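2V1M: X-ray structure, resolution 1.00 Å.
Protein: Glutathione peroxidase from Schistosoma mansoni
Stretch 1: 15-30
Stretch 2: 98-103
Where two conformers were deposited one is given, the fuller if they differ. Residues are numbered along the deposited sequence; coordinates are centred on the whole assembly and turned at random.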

# COMPACT_ATOMS: atom_id res chain seq x y z
N THR A 15 -13.08 4.09 3.26
CA THR A 15 -13.30 4.60 1.93
C THR A 15 -12.15 5.56 1.62
O THR A 15 -11.75 6.36 2.50
N VAL A 16 -11.61 5.46 0.41
CA VAL A 16 -10.43 6.25 0.00
C VAL A 16 -10.66 6.74 -1.40
O VAL A 16 -11.36 6.12 -2.21
N LYS A 17 -10.02 7.85 -1.73
CA LYS A 17 -10.09 8.40 -3.09
C LYS A 17 -8.96 7.78 -3.93
O LYS A 17 -7.79 7.84 -3.56
N ASP A 18 -9.34 7.22 -5.07
CA ASP A 18 -8.32 6.65 -5.97
C ASP A 18 -7.60 7.76 -6.74
O ASP A 18 -7.93 8.95 -6.61
N ILE A 19 -6.60 7.39 -7.53
CA ILE A 19 -5.74 8.42 -8.13
C ILE A 19 -6.45 9.26 -9.19
O ILE A 19 -5.97 10.32 -9.55
N ASN A 20 -7.58 8.73 -9.68
CA ASN A 20 -8.43 9.45 -10.65
C ASN A 20 -9.48 10.33 -9.98
O ASN A 20 -10.30 10.97 -10.68
N GLY A 21 -9.46 10.37 -8.64
CA GLY A 21 -10.44 11.17 -7.90
C GLY A 21 -11.72 10.42 -7.60
O GLY A 21 -12.67 11.04 -7.08
N VAL A 22 -11.77 9.12 -7.86
CA VAL A 22 -12.97 8.30 -7.63
C VAL A 22 -12.88 7.66 -6.26
O VAL A 22 -11.94 6.88 -5.98
N ASP A 23 -13.86 7.94 -5.41
CA ASP A 23 -13.87 7.34 -4.09
C ASP A 23 -14.33 5.90 -4.21
O ASP A 23 -15.29 5.59 -4.95
N VAL A 24 -13.68 5.03 -3.43
CA VAL A 24 -13.95 3.61 -3.43
C VAL A 24 -13.89 3.11 -2.00
O VAL A 24 -12.95 3.41 -1.25
N SER A 25 -14.89 2.32 -1.64
CA SER A 25 -14.84 1.59 -0.38
C SER A 25 -13.90 0.37 -0.55
O SER A 25 -13.98 -0.37 -1.54
N LEU A 26 -13.10 0.12 0.48
CA LEU A 26 -12.21 -1.05 0.48
C LEU A 26 -12.95 -2.37 0.63
O LEU A 26 -12.34 -3.42 0.51
N GLU A 27 -14.29 -2.31 0.77
CA GLU A 27 -15.13 -3.50 0.54
C GLU A 27 -14.78 -4.19 -0.79
O GLU A 27 -14.96 -5.39 -0.92
N LYS A 28 -14.32 -3.41 -1.77
CA LYS A 28 -13.85 -3.91 -3.08
C LYS A 28 -12.88 -5.09 -2.92
O LYS A 28 -12.84 -5.99 -3.79
N TYR A 29 -12.10 -5.09 -1.85
CA TYR A 29 -10.99 -6.03 -1.67
C TYR A 29 -11.35 -7.25 -0.82
O TYR A 29 -10.47 -8.07 -0.51
N ARG A 30 -12.63 -7.40 -0.47
CA ARG A 30 -13.04 -8.56 0.34
C ARG A 30 -12.62 -9.85 -0.35
O ARG A 30 -12.86 -10.06 -1.54
N PHE A 98 -1.34 -2.23 -10.88
CA PHE A 98 -2.01 -2.35 -9.60
C PHE A 98 -2.71 -1.01 -9.25
O PHE A 98 -2.72 -0.07 -10.07
N ASP A 99 -3.37 -0.95 -8.09
CA ASP A 99 -4.27 0.15 -7.79
C ASP A 99 -3.52 1.30 -7.14
O ASP A 99 -2.88 1.15 -6.10
N MET A 100 -3.65 2.48 -7.75
CA MET A 100 -3.08 3.74 -7.29
C MET A 100 -4.15 4.62 -6.68
O MET A 100 -5.28 4.71 -7.19
N PHE A 101 -3.76 5.31 -5.61
CA PHE A 101 -4.67 6.19 -4.86
C PHE A 101 -4.23 7.64 -4.86
O PHE A 101 -3.11 7.98 -5.24
N SER A 102 -5.14 8.52 -4.45
CA SER A 102 -4.79 9.89 -4.20
C SER A 102 -3.92 10.02 -2.93
O SER A 102 -3.89 9.16 -2.04
N LYS A 103 -3.20 11.14 -2.90
CA LYS A 103 -2.23 11.40 -1.82
C LYS A 103 -2.95 11.56 -0.48
O LYS A 103 -4.04 12.17 -0.37

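The apolar centre of this contact is Phe 101, which gives up more surface to the other stretch than any other residue here. Its CA-to-CB bond runs sideways; with chi1 in m and chi2 near -90°, the ring reaches Val 16 and Val 24. Val 16 (m) and Val 24 (p), neighbours across the hairpin, both point their CA-to-CB bonds toward the second stretch, and their methyls touch the ring: Val 16 CG2 lies 3.5 Å from Phe 101 CE1, and Val 24 CG1 meets the ring edge at 4.0 Å from the same CE1. Ile 19 (t, t) makes a second apolar patch, its CG2 3.7 Å from CB of Met 100, whose side chain is m throughout.

The backbones meet in a single bridge, between Asp 18 and Phe 101. Ile 19 N donates to Met 100 O at 3.0 Å, and Ser 102 N to Lys 17 O at 2.9 Å. Ser 102, in m, adds a side-chain bond, OG donating to Asp 18 O at 2.7 Å; that carbonyl also accepts from Gly 21 N (2.9 Å), so the serine fastens onto a type I turn. The OD1 of Asp 18 (p) accepts from Asn 20 N at 2.8 Å and from Val 22 N, just past the turn, at 3.0 Å.

Tyr 29 (m) leads from apolar to polar: its OH sits 3.5 Å from Phe 101 CZ and donates to Asp 99 OD2 at 2.6 Å. Asp 99 (m) points its CA-to-CB bond toward the first stretch. Extended all-t Lys 28 brings NZ to 4.0 Å from Asp 99 OD2, beyond a salt bridge, but water 2 links that NZ (2.7 Å) to Asp 99 OD1 (2.8 Å). Water 1 donates to Lys 17 O at 2.8 Å and Ser 102 O at 2.9 Å. Lys 17 sends its end away, NZ forming a salt bridge with Asp 23 OD1 at 2.8 Å.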

# COMPACT_ATOMS: atom_id res chain seq x y z
CB THR A 15 -14.69 5.31 1.82
OG1 THR A 15 -15.69 4.35 2.18
CG2 THR A 15 -15.00 5.76 0.41
CB VAL A 16 -9.13 5.41 0.09
CG1 VAL A 16 -8.76 5.13 1.56
CG2 VAL A 16 -9.23 4.11 -0.68
CB LYS A 17 -9.92 9.92 -2.99
CG LYS A 17 -10.20 10.66 -4.31
CD LYS A 17 -10.05 12.19 -4.17
CE LYS A 17 -10.97 12.80 -3.09
NZ LYS A 17 -12.38 12.57 -3.43
CB ASP A 18 -8.90 5.51 -6.84
CG ASP A 18 -9.64 5.96 -8.09
OD1 ASP A 18 -9.60 7.15 -8.47
OD2 ASP A 18 -10.25 5.04 -8.70
CB ILE A 19 -4.41 7.86 -8.63
CG1 ILE A 19 -3.32 8.94 -8.75
CG2 ILE A 19 -4.64 7.06 -9.93
CD1 ILE A 19 -1.91 8.34 -8.80
CB ASN A 20 -9.14 8.45 -11.56
CG ASN A 20 -8.14 7.63 -12.38
OD1 ASN A 20 -7.12 8.17 -12.83
ND2 ASN A 20 -8.42 6.34 -12.55
CB VAL A 22 -13.09 7.22 -8.75
CG1 VAL A 22 -14.14 6.17 -8.41
CG2 VAL A 22 -13.36 7.91 -10.11
CB ASP A 23 -14.79 8.15 -3.17
CG ASP A 23 -14.17 9.49 -2.72
OD1 ASP A 23 -13.06 9.89 -3.20
OD2 ASP A 23 -14.86 10.19 -1.92
CB VAL A 24 -13.02 2.91 -4.40
CG1 VAL A 24 -11.63 3.02 -3.97
CG2 VAL A 24 -13.44 1.47 -4.61
CB SER A 25 -16.22 1.09 0.01
OG SER A 25 -16.09 0.11 1.04
CB LEU A 26 -11.09 -0.90 1.51
CG LEU A 26 -10.22 0.35 1.32
CD1 LEU A 26 -9.14 0.36 2.41
CD2 LEU A 26 -9.62 0.40 -0.07
CB GLU A 27 -16.60 -3.10 0.52
CG GLU A 27 -17.20 -2.85 1.91
CD GLU A 27 -17.57 -4.16 2.60
OE1 GLU A 27 -17.64 -5.18 1.90
OE2 GLU A 27 -17.76 -4.14 3.83
CB LYS A 28 -13.12 -2.75 -3.88
CG LYS A 28 -12.44 -3.13 -5.18
CD LYS A 28 -11.90 -1.88 -5.90
CE LYS A 28 -11.05 -2.24 -7.10
NZ LYS A 28 -10.79 -1.09 -8.00
CB TYR A 29 -9.77 -5.28 -1.11
CG TYR A 29 -9.31 -4.21 -2.08
CD1 TYR A 29 -8.64 -4.56 -3.23
CD2 TYR A 29 -9.62 -2.88 -1.87
CE1 TYR A 29 -8.27 -3.59 -4.16
CE2 TYR A 29 -9.26 -1.88 -2.80
CZ TYR A 29 -8.59 -2.25 -3.95
OH TYR A 29 -8.25 -1.26 -4.83
CB ARG A 30 -14.55 -8.57 0.52
CG ARG A 30 -15.01 -9.44 1.68
CD ARG A 30 -16.48 -9.22 2.02
NE ARG A 30 -16.80 -8.00 2.80
CZ ARG A 30 -16.81 -7.95 4.13
NH1 ARG A 30 -16.42 -9.00 4.82
NH2 ARG A 30 -17.16 -6.83 4.79
CB PHE A 98 -1.05 -2.82 -8.50
CG PHE A 98 0.22 -2.01 -8.37
CD1 PHE A 98 1.38 -2.37 -9.07
CD2 PHE A 98 0.25 -0.86 -7.56
CE1 PHE A 98 2.54 -1.61 -8.96
CE2 PHE A 98 1.41 -0.09 -7.46
CZ PHE A 98 2.56 -0.45 -8.18
CB ASP A 99 -5.42 -0.36 -6.92
CG ASP A 99 -6.35 -1.29 -7.68
OD1 ASP A 99 -6.41 -1.21 -8.92
OD2 ASP A 99 -7.04 -2.08 -7.00
CB MET A 100 -2.46 4.50 -8.48
CG MET A 100 -1.25 3.81 -9.15
SD MET A 100 0.20 3.65 -8.10
CE MET A 100 0.51 5.35 -7.62
CB PHE A 101 -4.89 5.62 -3.45
CG PHE A 101 -5.61 4.28 -3.51
CD1 PHE A 101 -7.00 4.23 -3.49
CD2 PHE A 101 -4.89 3.09 -3.75
CE1 PHE A 101 -7.69 3.01 -3.63
CE2 PHE A 101 -5.55 1.90 -3.92
CZ PHE A 101 -6.96 1.85 -3.88
CB SER A 102 -6.05 10.76 -4.06
OG SER A 102 -6.68 10.98 -5.31
CB LYS A 103 -1.41 12.63 -2.23
CG LYS A 103 -0.23 12.97 -1.31
CD LYS A 103 0.38 14.32 -1.64
CE LYS A 103 0.91 14.38 -3.07
NZ LYS A 103 1.61 15.67 -3.32
O HOH W 1 -6.41 8.04 -1.10
O HOH W 2 -8.99 -1.39 -9.97